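PDB 4WOD: taurocyamine kinase, which reversibly transfers a phosphate group between ATP and the guanidino compound taurocyamine, giving N-phosphotaurocyamine and ADP, with magnesium as cofactor. Local coordinates for residues A[113-117]-A[346-350]; A[127-133]-A[264-268]; A[212-216]-A[227-231]; A[360-364]-A[495-501]; A[477-481]-A[643-647]. The protein carries 4 engineered substitutions. All coordinates share one frame; numbering follows the deposited sequence.

Interaction 1 of 5, residues A[113-117]-A[346-350]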
# COMPACT_ATOMS: atom_id res chain seq x y z
N TYR A 113 13.68 -18.17 -13.79
CA TYR A 113 14.01 -17.05 -12.91
C TYR A 113 14.10 -17.47 -11.45
O TYR A 113 13.29 -17.07 -10.61
CB TYR A 113 13.00 -15.91 -13.15
CG TYR A 113 12.82 -15.75 -14.64
CD1 TYR A 113 13.86 -15.27 -15.43
CD2 TYR A 113 11.66 -16.18 -15.26
CE1 TYR A 113 13.72 -15.19 -16.79
CE2 TYR A 113 11.52 -16.10 -16.62
CZ TYR A 113 12.54 -15.60 -17.38
OH TYR A 113 12.38 -15.53 -18.74
N GLY A 114 15.10 -18.30 -11.16
CA GLY A 114 15.39 -18.69 -9.79
C GLY A 114 14.78 -19.99 -9.33
O GLY A 114 14.97 -20.36 -8.18
N ASN A 115 14.07 -20.69 -10.21
CA ASN A 115 13.38 -21.94 -9.86
C ASN A 115 12.49 -21.79 -8.62
O ASN A 115 12.60 -22.56 -7.67
CB ASN A 115 14.38 -23.07 -9.65
CG ASN A 115 13.71 -24.43 -9.64
OD1 ASN A 115 12.71 -24.64 -10.32
ND2 ASN A 115 14.25 -25.35 -8.85
N LEU A 116 11.62 -20.79 -8.65
CA LEU A 116 10.77 -20.43 -7.52
C LEU A 116 9.31 -20.85 -7.70
O LEU A 116 8.50 -20.73 -6.78
CB LEU A 116 10.81 -18.91 -7.29
CG LEU A 116 12.16 -18.19 -7.20
CD1 LEU A 116 11.99 -16.65 -7.23
CD2 LEU A 116 12.95 -18.64 -5.98
N VAL A 117 8.97 -21.32 -8.89
CA VAL A 117 7.56 -21.55 -9.18
C VAL A 117 7.12 -22.99 -8.89
O VAL A 117 7.60 -23.92 -9.52
CB VAL A 117 7.24 -21.19 -10.65
CG1 VAL A 117 5.79 -21.49 -10.95
CG2 VAL A 117 7.53 -19.74 -10.91
N LEU A 346 10.00 -12.29 -10.22
CA LEU A 346 10.85 -13.41 -9.83
C LEU A 346 12.33 -13.04 -10.02
O LEU A 346 13.18 -13.41 -9.20
CB LEU A 346 10.48 -14.68 -10.62
CG LEU A 346 9.08 -15.27 -10.40
CD1 LEU A 346 8.82 -16.37 -11.40
CD2 LEU A 346 8.85 -15.79 -8.97
N GLU A 347 12.63 -12.29 -11.08
CA GLU A 347 14.00 -11.80 -11.28
C GLU A 347 14.40 -10.88 -10.11
O GLU A 347 15.54 -10.90 -9.63
CB GLU A 347 14.14 -11.05 -12.61
CG GLU A 347 14.21 -11.96 -13.82
CD GLU A 347 14.19 -11.21 -15.15
OE1 GLU A 347 13.74 -10.05 -15.18
OE2 GLU A 347 14.60 -11.78 -16.17
N LEU A 348 13.43 -10.09 -9.63
CA LEU A 348 13.69 -9.21 -8.49
C LEU A 348 13.89 -10.00 -7.20
O LEU A 348 14.73 -9.63 -6.36
CB LEU A 348 12.57 -8.19 -8.35
CG LEU A 348 12.82 -7.04 -7.37
CD1 LEU A 348 14.15 -6.37 -7.68
CD2 LEU A 348 11.68 -6.03 -7.47
N GLU A 349 13.16 -11.10 -7.01
CA GLU A 349 13.37 -11.93 -5.83
C GLU A 349 14.80 -12.48 -5.85
O GLU A 349 15.51 -12.50 -4.84
CB GLU A 349 12.37 -13.08 -5.76
CG GLU A 349 12.68 -14.11 -4.69
CD GLU A 349 12.37 -13.63 -3.27
OE1 GLU A 349 11.68 -12.60 -3.12
OE2 GLU A 349 12.81 -14.30 -2.31
N VAL A 350 15.22 -12.93 -7.03
CA VAL A 350 16.57 -13.49 -7.18
C VAL A 350 17.62 -12.43 -6.85
O VAL A 350 18.58 -12.71 -6.12
CB VAL A 350 16.78 -14.03 -8.60
CG1 VAL A 350 18.27 -14.31 -8.86
CG2 VAL A 350 15.97 -15.29 -8.80
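In the first phosphagen kinase unit of the chain, the loop that leads into the central strand 117-126 packs against the long helix 331-355 that ends this unit, and Tyr113, Leu116 and Val117 meet one flank of that helix at Leu346, Glu347, Glu349 and Val350. Leu346 is the hub. Its CB faces Tyr113 CB at 3.8 Å, while its two methyl branches part beyond CG: Leu346 CD1 reaches Val117 CG2 at 3.6 Å, and Leu346 CD2 slides past Leu116 CD1 at 3.7 Å, the two leucines running in opposite directions. The same Leu116 methyl also rests on the aliphatic part of Glu349, 3.7 Å from Glu349 CG. With CG beside the backbone N (chi1 -45°), the Tyr113 ring runs alongside Glu347 and points the same way, its plane perpendicular to the carboxylate, and Glu347 OE2 comes within 3.6 Å of Tyr113 CE1. At the end of the contact Val350 CG2 lies 3.6 Å from Gly114 CA, so the loop backbone comes right up to the helix. The polar ends are held elsewhere: Tyr113 OH bonds to Thr108, Glu347 OE2 forms a salt bridge with Arg343, and Glu349 accepts from the backbone N atoms of Met286 and Leu287 and from Gln353. Cohesion across the interface is therefore essentially apolar, with both glutamates lending their methylenes to it while their carboxylates serve other partners.

Interaction 2 of 5, residues A[127-133]-A[264-268]. With ARG (arginine), chain B.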
# COMPACT_ATOMS: atom_id res chain seq x y z
N THR A 127 -20.45 -17.82 -19.67
CA THR A 127 -21.89 -17.86 -19.50
C THR A 127 -22.51 -18.43 -20.76
O THR A 127 -22.20 -17.96 -21.86
CB THR A 127 -22.46 -16.47 -19.28
OG1 THR A 127 -21.90 -15.89 -18.10
CG2 THR A 127 -24.00 -16.53 -19.20
N VAL A 128 -23.36 -19.44 -20.62
CA VAL A 128 -24.08 -19.98 -21.78
C VAL A 128 -25.35 -19.15 -22.03
O VAL A 128 -26.17 -18.95 -21.12
CB VAL A 128 -24.43 -21.49 -21.57
CG1 VAL A 128 -25.31 -22.00 -22.71
CG2 VAL A 128 -23.15 -22.34 -21.43
N GLU A 129 -25.51 -18.63 -23.25
CA GLU A 129 -26.72 -17.87 -23.61
C GLU A 129 -28.01 -18.64 -23.34
O GLU A 129 -28.07 -19.86 -23.55
CB GLU A 129 -26.70 -17.49 -25.09
CG GLU A 129 -25.74 -16.38 -25.43
CD GLU A 129 -25.76 -16.04 -26.90
OE1 GLU A 129 -26.15 -16.93 -27.71
OE2 GLU A 129 -25.42 -14.89 -27.24
N GLY A 130 -29.03 -17.92 -22.90
CA GLY A 130 -30.35 -18.48 -22.75
C GLY A 130 -30.64 -18.98 -21.34
O GLY A 130 -31.73 -19.48 -21.08
N PHE A 131 -29.66 -18.87 -20.43
CA PHE A 131 -29.85 -19.41 -19.08
C PHE A 131 -29.50 -18.35 -18.06
O PHE A 131 -28.58 -17.58 -18.28
CB PHE A 131 -28.97 -20.64 -18.82
CG PHE A 131 -29.31 -21.83 -19.66
CD1 PHE A 131 -30.19 -22.80 -19.19
CD2 PHE A 131 -28.75 -21.97 -20.92
CE1 PHE A 131 -30.49 -23.91 -19.95
CE2 PHE A 131 -29.06 -23.08 -21.71
CZ PHE A 131 -29.94 -24.05 -21.22
N GLY A 132 -30.21 -18.33 -16.94
CA GLY A 132 -29.93 -17.37 -15.89
C GLY A 132 -28.78 -17.81 -15.01
O GLY A 132 -28.09 -18.79 -15.32
N PHE A 133 -28.55 -17.04 -13.95
CA PHE A 133 -27.60 -17.40 -12.91
C PHE A 133 -28.39 -17.91 -11.71
O PHE A 133 -29.61 -18.02 -11.79
CB PHE A 133 -26.73 -16.19 -12.52
CG PHE A 133 -25.78 -15.74 -13.61
CD1 PHE A 133 -25.13 -16.68 -14.41
CD2 PHE A 133 -25.54 -14.38 -13.83
CE1 PHE A 133 -24.24 -16.26 -15.41
CE2 PHE A 133 -24.67 -13.95 -14.82
CZ PHE A 133 -24.01 -14.88 -15.62
N PHE A 264 -16.87 -11.15 -22.28
CA PHE A 264 -17.61 -12.32 -21.80
C PHE A 264 -18.30 -12.00 -20.47
O PHE A 264 -17.67 -11.56 -19.49
CB PHE A 264 -16.70 -13.53 -21.62
CG PHE A 264 -16.21 -14.11 -22.92
CD1 PHE A 264 -17.08 -14.83 -23.73
CD2 PHE A 264 -14.91 -13.93 -23.32
CE1 PHE A 264 -16.65 -15.38 -24.92
CE2 PHE A 264 -14.45 -14.48 -24.52
CZ PHE A 264 -15.32 -15.21 -25.31
N ILE A 265 -19.61 -12.20 -20.46
CA ILE A 265 -20.40 -11.99 -19.25
C ILE A 265 -20.06 -13.05 -18.20
O ILE A 265 -19.89 -14.24 -18.52
CB ILE A 265 -21.91 -12.04 -19.56
CG1 ILE A 265 -22.27 -11.03 -20.66
CG2 ILE A 265 -22.75 -11.84 -18.29
CD1 ILE A 265 -21.80 -9.61 -20.40
N THR A 266 -19.95 -12.61 -16.95
CA THR A 266 -19.75 -13.53 -15.83
C THR A 266 -20.68 -13.14 -14.70
O THR A 266 -21.22 -12.04 -14.71
CB THR A 266 -18.29 -13.51 -15.32
OG1 THR A 266 -17.88 -12.14 -15.13
CG2 THR A 266 -17.38 -14.21 -16.35
N PHE A 267 -20.85 -14.05 -13.74
CA PHE A 267 -21.71 -13.81 -12.56
C PHE A 267 -21.20 -12.66 -11.70
O PHE A 267 -21.97 -11.81 -11.24
CB PHE A 267 -21.82 -15.10 -11.74
CG PHE A 267 -22.67 -14.99 -10.50
CD1 PHE A 267 -24.04 -14.78 -10.58
CD2 PHE A 267 -22.10 -15.15 -9.24
CE1 PHE A 267 -24.82 -14.71 -9.42
CE2 PHE A 267 -22.88 -15.09 -8.09
CZ PHE A 267 -24.23 -14.87 -8.19
N CYS A 268 -19.89 -12.61 -11.50
CA CYS A 268 -19.29 -11.52 -10.74
C CYS A 268 -18.62 -10.55 -11.70
O CYS A 268 -17.93 -10.99 -12.62
CB CYS A 268 -18.29 -12.05 -9.71
SG CYS A 268 -17.45 -10.76 -8.78
N ARG B . -14.16 -8.39 -5.74
CA ARG B . -15.25 -9.26 -5.38
C ARG B . -16.05 -8.91 -4.15
O ARG B . -15.47 -8.64 -3.07
CB ARG B . -14.80 -10.67 -5.34
CG ARG B . -14.77 -11.29 -6.70
CD ARG B . -15.84 -12.32 -6.71
NE ARG B . -15.87 -12.98 -7.98
CZ ARG B . -15.91 -14.28 -8.11
NH1 ARG B . -15.94 -14.82 -9.29
NH2 ARG B . -15.88 -15.03 -7.04
OXT ARG B . -17.26 -8.91 -4.42
O HOH W 1 -19.53 -15.43 -21.13
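Thr127 carries its OG1 beside the backbone N (chi1 -60°), which turns the hydroxyl onto the carbonyl of Ile265, and Phe267, with CG anti to its own N (chi1 180°), presents a ring edge to Phe133. The Thr127 OG1 to Ile265 O hydrogen bond is short, 2.6 Å, and the hydroxyl approaches from above the carbonyl plane. A water bridges the same two residues, accepting from Thr127 N and donating to Ile265 O, each at 2.9 Å, so this buried carbonyl takes two donors. Thr127 OG1 also lies at the edge of the Phe133 ring, in its plane. The aromatic pair is an offset edge-to-face arrangement, centroids 5.5 Å apart and planes at 83°, in which Phe267 CD1 comes within 3.6 Å of Phe133 CD2. Phe267 CA sits over the face of Phe133 as well, a CH-pi contact 4.1 Å from the ring centroid.

Both segments are loops of the first phosphagen kinase unit. Residues 127-133 follow strand 117-126 and make a type II turn from Val128 to Phe131, whereas 264-268 end at Cys268, predicted to be the active-site residue, which lines the pocket of the bound arginine. The arginine, which probably occupies the guanidino-substrate site, is also hydrogen-bonded to Glu222, Arg63 and the backbone N atoms of Leu60 and Leu61. Within the second loop, Thr266 OG1 donates to Cys268 O at 2.8 Å. His224 meets the Phe133 ring edge-to-face and bonds to Gly132 O and Val128 N, while Asp223 OD1 receives Phe267 N.

Interaction 3 of 5, residues A[212-216]-A[227-231]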
# COMPACT_ATOMS: atom_id res chain seq x y z
N GLN A 212 -4.99 -36.87 -17.74
CA GLN A 212 -3.70 -36.35 -17.28
C GLN A 212 -3.82 -35.45 -16.06
O GLN A 212 -2.81 -35.00 -15.53
CB GLN A 212 -2.99 -35.55 -18.39
CG GLN A 212 -2.78 -36.27 -19.71
CD GLN A 212 -3.90 -35.98 -20.69
OE1 GLN A 212 -5.05 -36.38 -20.48
NE2 GLN A 212 -3.57 -35.27 -21.77
N LYS A 213 -5.04 -35.17 -15.63
CA LYS A 213 -5.29 -34.32 -14.45
C LYS A 213 -4.63 -32.94 -14.53
O LYS A 213 -4.20 -32.39 -13.52
CB LYS A 213 -4.83 -35.04 -13.18
CG LYS A 213 -5.46 -36.43 -13.01
CD LYS A 213 -5.43 -36.90 -11.56
CE LYS A 213 -6.05 -38.30 -11.45
NZ LYS A 213 -6.31 -38.73 -10.04
N ASN A 214 -4.57 -32.38 -15.74
CA ASN A 214 -4.05 -31.03 -15.94
C ASN A 214 -5.11 -30.11 -16.59
O ASN A 214 -4.79 -29.01 -17.05
CB ASN A 214 -2.78 -31.08 -16.80
CG ASN A 214 -3.01 -31.69 -18.16
OD1 ASN A 214 -4.16 -31.85 -18.59
ND2 ASN A 214 -1.93 -32.02 -18.86
N PHE A 215 -6.35 -30.59 -16.63
CA PHE A 215 -7.49 -29.90 -17.23
C PHE A 215 -8.71 -30.20 -16.38
O PHE A 215 -9.03 -31.36 -16.13
CB PHE A 215 -7.72 -30.33 -18.67
CG PHE A 215 -8.90 -29.65 -19.34
CD1 PHE A 215 -8.78 -28.36 -19.85
CD2 PHE A 215 -10.12 -30.31 -19.50
CE1 PHE A 215 -9.86 -27.73 -20.47
CE2 PHE A 215 -11.20 -29.69 -20.12
CZ PHE A 215 -11.07 -28.40 -20.61
N LEU A 216 -9.39 -29.16 -15.92
CA LEU A 216 -10.43 -29.32 -14.91
C LEU A 216 -11.60 -28.39 -15.22
O LEU A 216 -11.37 -27.20 -15.56
CB LEU A 216 -9.86 -29.04 -13.52
CG LEU A 216 -10.84 -28.85 -12.36
CD1 LEU A 216 -11.42 -30.18 -11.90
CD2 LEU A 216 -10.18 -28.12 -11.19
N VAL A 227 -13.28 -23.03 -16.52
CA VAL A 227 -12.27 -23.92 -17.09
C VAL A 227 -10.88 -23.55 -16.57
O VAL A 227 -10.47 -22.37 -16.58
CB VAL A 227 -12.29 -23.86 -18.62
CG1 VAL A 227 -11.48 -25.02 -19.20
CG2 VAL A 227 -13.73 -23.91 -19.13
N ILE A 228 -10.17 -24.57 -16.11
CA ILE A 228 -8.88 -24.42 -15.44
C ILE A 228 -7.87 -25.42 -16.00
O ILE A 228 -8.13 -26.62 -16.02
CB ILE A 228 -9.03 -24.65 -13.93
CG1 ILE A 228 -10.14 -23.75 -13.38
CG2 ILE A 228 -7.69 -24.45 -13.21
CD1 ILE A 228 -10.69 -24.19 -12.06
N SER A 229 -6.75 -24.89 -16.51
CA SER A 229 -5.58 -25.68 -16.90
C SER A 229 -4.49 -25.49 -15.83
O SER A 229 -4.29 -24.38 -15.37
CB SER A 229 -5.09 -25.27 -18.29
OG SER A 229 -3.96 -26.02 -18.70
N MET A 230 -3.77 -26.53 -15.47
CA MET A 230 -2.80 -26.44 -14.42
C MET A 230 -1.76 -27.55 -14.44
O MET A 230 -2.00 -28.57 -14.93
CB MET A 230 -3.49 -26.45 -13.09
CG MET A 230 -4.10 -27.76 -12.70
SD MET A 230 -5.62 -28.13 -13.53
CE MET A 230 -6.38 -29.33 -12.46
N GLN A 231 -0.61 -27.27 -13.89
CA GLN A 231 0.45 -28.27 -13.74
C GLN A 231 1.54 -27.77 -12.80
O GLN A 231 1.70 -26.57 -12.58
CB GLN A 231 1.06 -28.66 -15.09
CG GLN A 231 1.78 -27.52 -15.78
CD GLN A 231 2.04 -27.78 -17.25
OE1 GLN A 231 1.17 -28.31 -17.96
NE2 GLN A 231 3.23 -27.42 -17.73
O HOH W 2 0.80 -31.38 -17.84
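Met230 doubles back over the neighbouring strand to touch Leu216. Its CG stands between the backbone N and the carbonyl carbon (chi1 70°) and the chain bends again at chi2, which lays Met230 CE 3.6 Å from Leu216 CB and puts the sulfur near the Asn214 carbonyl. Leu216, its CG anti to the backbone N and beside the carbonyl carbon (chi1 167°), runs side by side with Ile228, and Leu216 CD2 meets Ile228 CD1 at 4.1 Å; these two residues and the returning methyl of Met230 form one apolar patch. The opposite face of the sheet belongs to Phe215 and Ser229, the non-hydrogen-bonded pair. There the Phe215 ring (chi1 180°) reaches diagonally to Val227, Phe215 CE1 lying 3.4 Å from Val227 CG1, and Ser229 OG bonds to Val239 O in helix 236-251.

The backbones belong to the antiparallel hairpin of strands 215-219 and 225-232. Leu216 and Ile228 form the hydrogen-bonded pair, with Leu216 N to Ile228 O at 2.8 Å and Ile228 N to Leu216 O at 2.9 Å. A water accepts from Asn214 ND2 at 3.0 Å and donates to Gln231 OE1; Asn214 OD1 is taken by Asn210. Met230 N donates to Asn214 O at 3.1 Å from above the carbonyl plane. Arg242 donates to that oxygen too, so two hydrogen bonds satisfy it and tie the start of the strand to helix 236-251, beside the patch of Leu216, Ile228 and Met230.

Interaction 4 of 5, residues A[360-364]-A[495-501]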
# COMPACT_ATOMS: atom_id res chain seq x y z
N PRO A 360 22.33 -8.69 8.24
CA PRO A 360 21.77 -9.02 9.56
C PRO A 360 20.29 -9.40 9.50
O PRO A 360 19.52 -8.81 8.74
CB PRO A 360 21.97 -7.73 10.36
CG PRO A 360 23.09 -7.02 9.67
CD PRO A 360 22.89 -7.32 8.21
N GLU A 361 19.91 -10.40 10.29
CA GLU A 361 18.51 -10.86 10.35
C GLU A 361 17.62 -9.78 10.97
O GLU A 361 18.01 -9.13 11.93
CB GLU A 361 18.41 -12.16 11.16
CG GLU A 361 19.40 -12.28 12.30
CD GLU A 361 20.82 -12.60 11.83
OE1 GLU A 361 20.97 -13.49 10.95
OE2 GLU A 361 21.77 -11.94 12.31
N GLY A 362 16.44 -9.59 10.40
CA GLY A 362 15.54 -8.54 10.85
C GLY A 362 15.84 -7.18 10.24
O GLY A 362 15.01 -6.28 10.27
N VAL A 363 17.03 -7.01 9.67
CA VAL A 363 17.33 -5.74 9.02
C VAL A 363 16.66 -5.76 7.65
O VAL A 363 16.62 -6.79 6.98
CB VAL A 363 18.84 -5.49 8.91
CG1 VAL A 363 19.14 -4.31 8.01
CG2 VAL A 363 19.42 -5.27 10.31
N MET A 364 16.09 -4.63 7.25
CA MET A 364 15.36 -4.53 5.98
C MET A 364 16.21 -4.96 4.78
O MET A 364 17.32 -4.48 4.61
CB MET A 364 14.89 -3.10 5.78
CG MET A 364 14.02 -2.87 4.55
SD MET A 364 13.87 -1.10 4.20
CE MET A 364 13.00 -1.15 2.63
N LEU A 495 20.44 1.15 15.07
CA LEU A 495 20.04 1.38 13.70
C LEU A 495 18.84 2.33 13.69
O LEU A 495 18.06 2.37 14.65
CB LEU A 495 19.68 0.07 13.01
CG LEU A 495 20.84 -0.90 12.82
CD1 LEU A 495 20.35 -2.15 12.07
CD2 LEU A 495 21.95 -0.19 12.06
N PHE A 496 18.69 3.10 12.63
CA PHE A 496 17.58 4.08 12.52
C PHE A 496 16.24 3.41 12.20
O PHE A 496 16.22 2.24 11.81
CB PHE A 496 17.94 5.13 11.47
CG PHE A 496 19.05 6.04 11.89
CD1 PHE A 496 19.52 6.03 13.21
CD2 PHE A 496 19.63 6.91 10.97
CE1 PHE A 496 20.55 6.89 13.60
CE2 PHE A 496 20.65 7.75 11.35
CZ PHE A 496 21.11 7.74 12.67
N PRO A 497 15.10 4.14 12.36
CA PRO A 497 13.80 3.46 12.20
C PRO A 497 13.55 2.96 10.78
O PRO A 497 12.56 2.31 10.56
CB PRO A 497 12.77 4.55 12.57
CG PRO A 497 13.53 5.49 13.50
CD PRO A 497 14.96 5.50 12.93
N THR A 498 14.44 3.29 9.85
CA THR A 498 14.30 2.84 8.47
C THR A 498 14.54 1.33 8.37
O THR A 498 13.69 0.60 7.86
CB THR A 498 15.29 3.59 7.54
OG1 THR A 498 16.57 3.64 8.17
CG2 THR A 498 14.81 5.03 7.24
N ILE A 499 15.68 0.86 8.89
CA ILE A 499 16.13 -0.49 8.63
C ILE A 499 16.23 -1.35 9.88
O ILE A 499 16.40 -2.57 9.78
CB ILE A 499 17.52 -0.49 7.89
CG1 ILE A 499 18.66 -0.02 8.81
CG2 ILE A 499 17.43 0.39 6.67
CD1 ILE A 499 20.06 -0.20 8.18
N MET A 500 16.08 -0.73 11.05
CA MET A 500 16.31 -1.43 12.31
C MET A 500 15.38 -2.63 12.44
O MET A 500 14.30 -2.68 11.83
CB MET A 500 16.13 -0.49 13.51
CG MET A 500 14.70 -0.04 13.68
SD MET A 500 14.57 1.37 14.79
CE MET A 500 15.30 0.72 16.29
N SER A 501 15.80 -3.61 13.23
CA SER A 501 15.04 -4.84 13.37
C SER A 501 13.92 -4.63 14.37
O SER A 501 13.87 -3.58 15.04
CB SER A 501 15.93 -6.00 13.82
OG SER A 501 16.24 -5.93 15.20
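Val363 meets Leu495 and Ile499 through its two methyl branches: Val363 CG2 touches Leu495 CD1 at 3.7 Å, the side chains crossing at about a right angle, while Val363 CG1 lies 4.2 Å from Ile499 CB with the two side chains pointing the same way. Next to them Met364 N donates to Ile499 O at 3.3 Å, in the carbonyl plane and on a lone pair. The same oxygen takes a CA-H...O contact from Val363 CA, and Gly362 O receives one from Ser501 CA at 3.4 Å. The extended Met364 side chain (chi1 -175°) carries its sulfur to within 4.0 Å of Thr498 O.

One shell out, Arg562 joins the two sides, donating to Gly362 O and to Met500 O. Phe496 O accepts from both Ile499 N and Met500 N, which holds the turn of the 495-501 loop, and Thr498 OG1 is bonded to Thr427 O. A type II turn from Pro360 to Val363, closed by Val363 N to Pro360 O, shapes the other side. Ser501 is the N-cap of helix 502-517, and the connection after helix 331-355 docks beside this capped start in the second phosphagen kinase unit.

Interaction 5 of 5, residues A[477-481]-A[643-647]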
# COMPACT_ATOMS: atom_id res chain seq x y z
N GLY A 477 -3.56 40.52 21.43
CA GLY A 477 -4.56 39.61 20.92
C GLY A 477 -3.92 38.55 20.06
O GLY A 477 -3.30 37.61 20.55
N LYS A 478 -4.05 38.71 18.75
CA LYS A 478 -3.62 37.65 17.88
C LYS A 478 -2.96 38.13 16.58
O LYS A 478 -3.57 38.77 15.73
CB LYS A 478 -4.80 36.72 17.56
CG LYS A 478 -4.84 35.40 18.35
CD LYS A 478 -6.15 35.23 19.12
CE LYS A 478 -6.41 33.78 19.52
NZ LYS A 478 -7.39 33.65 20.65
N PHE A 479 -1.68 37.81 16.48
CA PHE A 479 -1.05 37.55 15.21
C PHE A 479 -0.68 36.07 15.27
O PHE A 479 -0.71 35.36 14.27
CB PHE A 479 0.18 38.44 15.00
CG PHE A 479 -0.16 39.86 14.70
CD1 PHE A 479 -0.27 40.79 15.72
CD2 PHE A 479 -0.40 40.27 13.40
CE1 PHE A 479 -0.59 42.11 15.44
CE2 PHE A 479 -0.72 41.59 13.12
CZ PHE A 479 -0.81 42.50 14.14
N ILE A 480 -0.39 35.61 16.48
CA ILE A 480 0.11 34.25 16.69
C ILE A 480 -0.88 33.35 17.42
O ILE A 480 -1.18 33.55 18.60
CB ILE A 480 1.43 34.27 17.47
CG1 ILE A 480 2.49 35.00 16.65
CG2 ILE A 480 1.85 32.83 17.83
CD1 ILE A 480 3.79 35.27 17.41
N VAL A 481 -1.39 32.35 16.71
CA VAL A 481 -2.30 31.37 17.29
C VAL A 481 -1.57 30.43 18.26
O VAL A 481 -2.08 30.12 19.34
CB VAL A 481 -2.98 30.53 16.20
CG1 VAL A 481 -3.86 29.46 16.82
CG2 VAL A 481 -3.79 31.44 15.27
N VAL A 643 5.60 29.16 14.32
CA VAL A 643 4.38 29.78 14.83
C VAL A 643 3.25 29.59 13.84
O VAL A 643 3.46 29.50 12.64
CB VAL A 643 4.54 31.31 15.08
CG1 VAL A 643 5.48 31.56 16.24
CG2 VAL A 643 4.99 32.04 13.81
N LEU A 644 2.03 29.53 14.37
CA LEU A 644 0.85 29.64 13.54
C LEU A 644 0.48 31.13 13.48
O LEU A 644 -0.00 31.69 14.46
CB LEU A 644 -0.28 28.78 14.09
CG LEU A 644 -1.39 28.45 13.10
CD1 LEU A 644 -0.80 28.10 11.75
CD2 LEU A 644 -2.21 27.30 13.64
N LEU A 645 0.75 31.76 12.34
CA LEU A 645 0.67 33.21 12.22
C LEU A 645 -0.50 33.70 11.35
O LEU A 645 -0.68 33.25 10.21
CB LEU A 645 1.99 33.75 11.65
CG LEU A 645 2.19 35.27 11.61
CD1 LEU A 645 2.23 35.85 13.01
CD2 LEU A 645 3.47 35.62 10.85
N LYS A 646 -1.28 34.63 11.89
CA LYS A 646 -2.36 35.27 11.13
C LYS A 646 -1.90 36.58 10.50
O LYS A 646 -1.73 37.59 11.19
CB LYS A 646 -3.57 35.53 12.02
CG LYS A 646 -4.11 34.29 12.71
CD LYS A 646 -5.46 34.55 13.34
CE LYS A 646 -5.38 35.70 14.33
NZ LYS A 646 -6.66 35.88 15.05
N ILE A 647 -1.69 36.55 9.20
CA ILE A 647 -1.31 37.76 8.47
C ILE A 647 -2.15 37.91 7.20
O ILE A 647 -1.66 37.73 6.09
CB ILE A 647 0.20 37.76 8.12
CG1 ILE A 647 0.64 36.40 7.58
CG2 ILE A 647 1.02 38.10 9.34
CD1 ILE A 647 2.08 36.39 7.10
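Residues 477-481 approach residues 643-646 of strand 639-646 in antiparallel fashion, with Ile480 and Leu645 as a non-hydrogen-bonded pair whose CA atoms are 4.6 Å apart. Hydrogen bonds flank it: Lys646 N donates to Phe479 O at 2.6 Å, nearly straight at 173° and in the carbonyl plane, and Val481 N donates to Leu644 O at 2.7 Å. Asp474 OD2 receives both Phe479 N and Ile480 N, fixing the approach to the strand, and at Val481 the chain turns a corner.

On the face shared by Ile480 and Leu645, Leu645 CD1 turns back toward the partner segment and lies 3.7 Å from Ile480 CG1 and 3.9 Å from Phe479 CB. Ile480 CG2 completes this side against Val643 CB. Phe479 itself packs on Ile710 and Glu713 of helix 695-715. Next to this pair Val481 runs beside Leu644, CB to CB 3.8 Å, both side chains pointing the same way. Lys646 bends at chi3 (-57°) across the loop: its CG rests 3.8 Å from Val481 CG2, and its end passes over the CB of Lys478. Lys478 NZ and Lys646 NZ are 6.1 Å apart and do not meet.

Strands 480-489 and 639-646 are neighbours in the middle of the eight-stranded antiparallel sheet of the second catalytic domain, backed by helix 695-715, the sheet of the phosphagen kinase fold; Val643 and Leu644 belong to its predicted ATP site.

How the interactions relate
Interactions 1, 2 and 3 lie in the first phosphagen kinase unit, nested along the chain: 3 inside the loop closed by 2, and 2 inside that closed by 1. Strand 117-126 relates them, since interactions 1 and 2 involve the chain at its two ends and interaction 3 includes its sheet neighbour 225-232; centres of 2 and 3 are 22 Å apart. Interaction 4 uses the linker after helix 331-355, the helix of interaction 1; the centres of interactions 1 and 4 are 24 Å apart. Interaction 5 belongs to the second sheet, its centre about 58 Å from that of interaction 1, and its segments alternate with those of 4. Two equivalent sheets, each with its own predicted ATP site, thus reflect the duplicated enzyme.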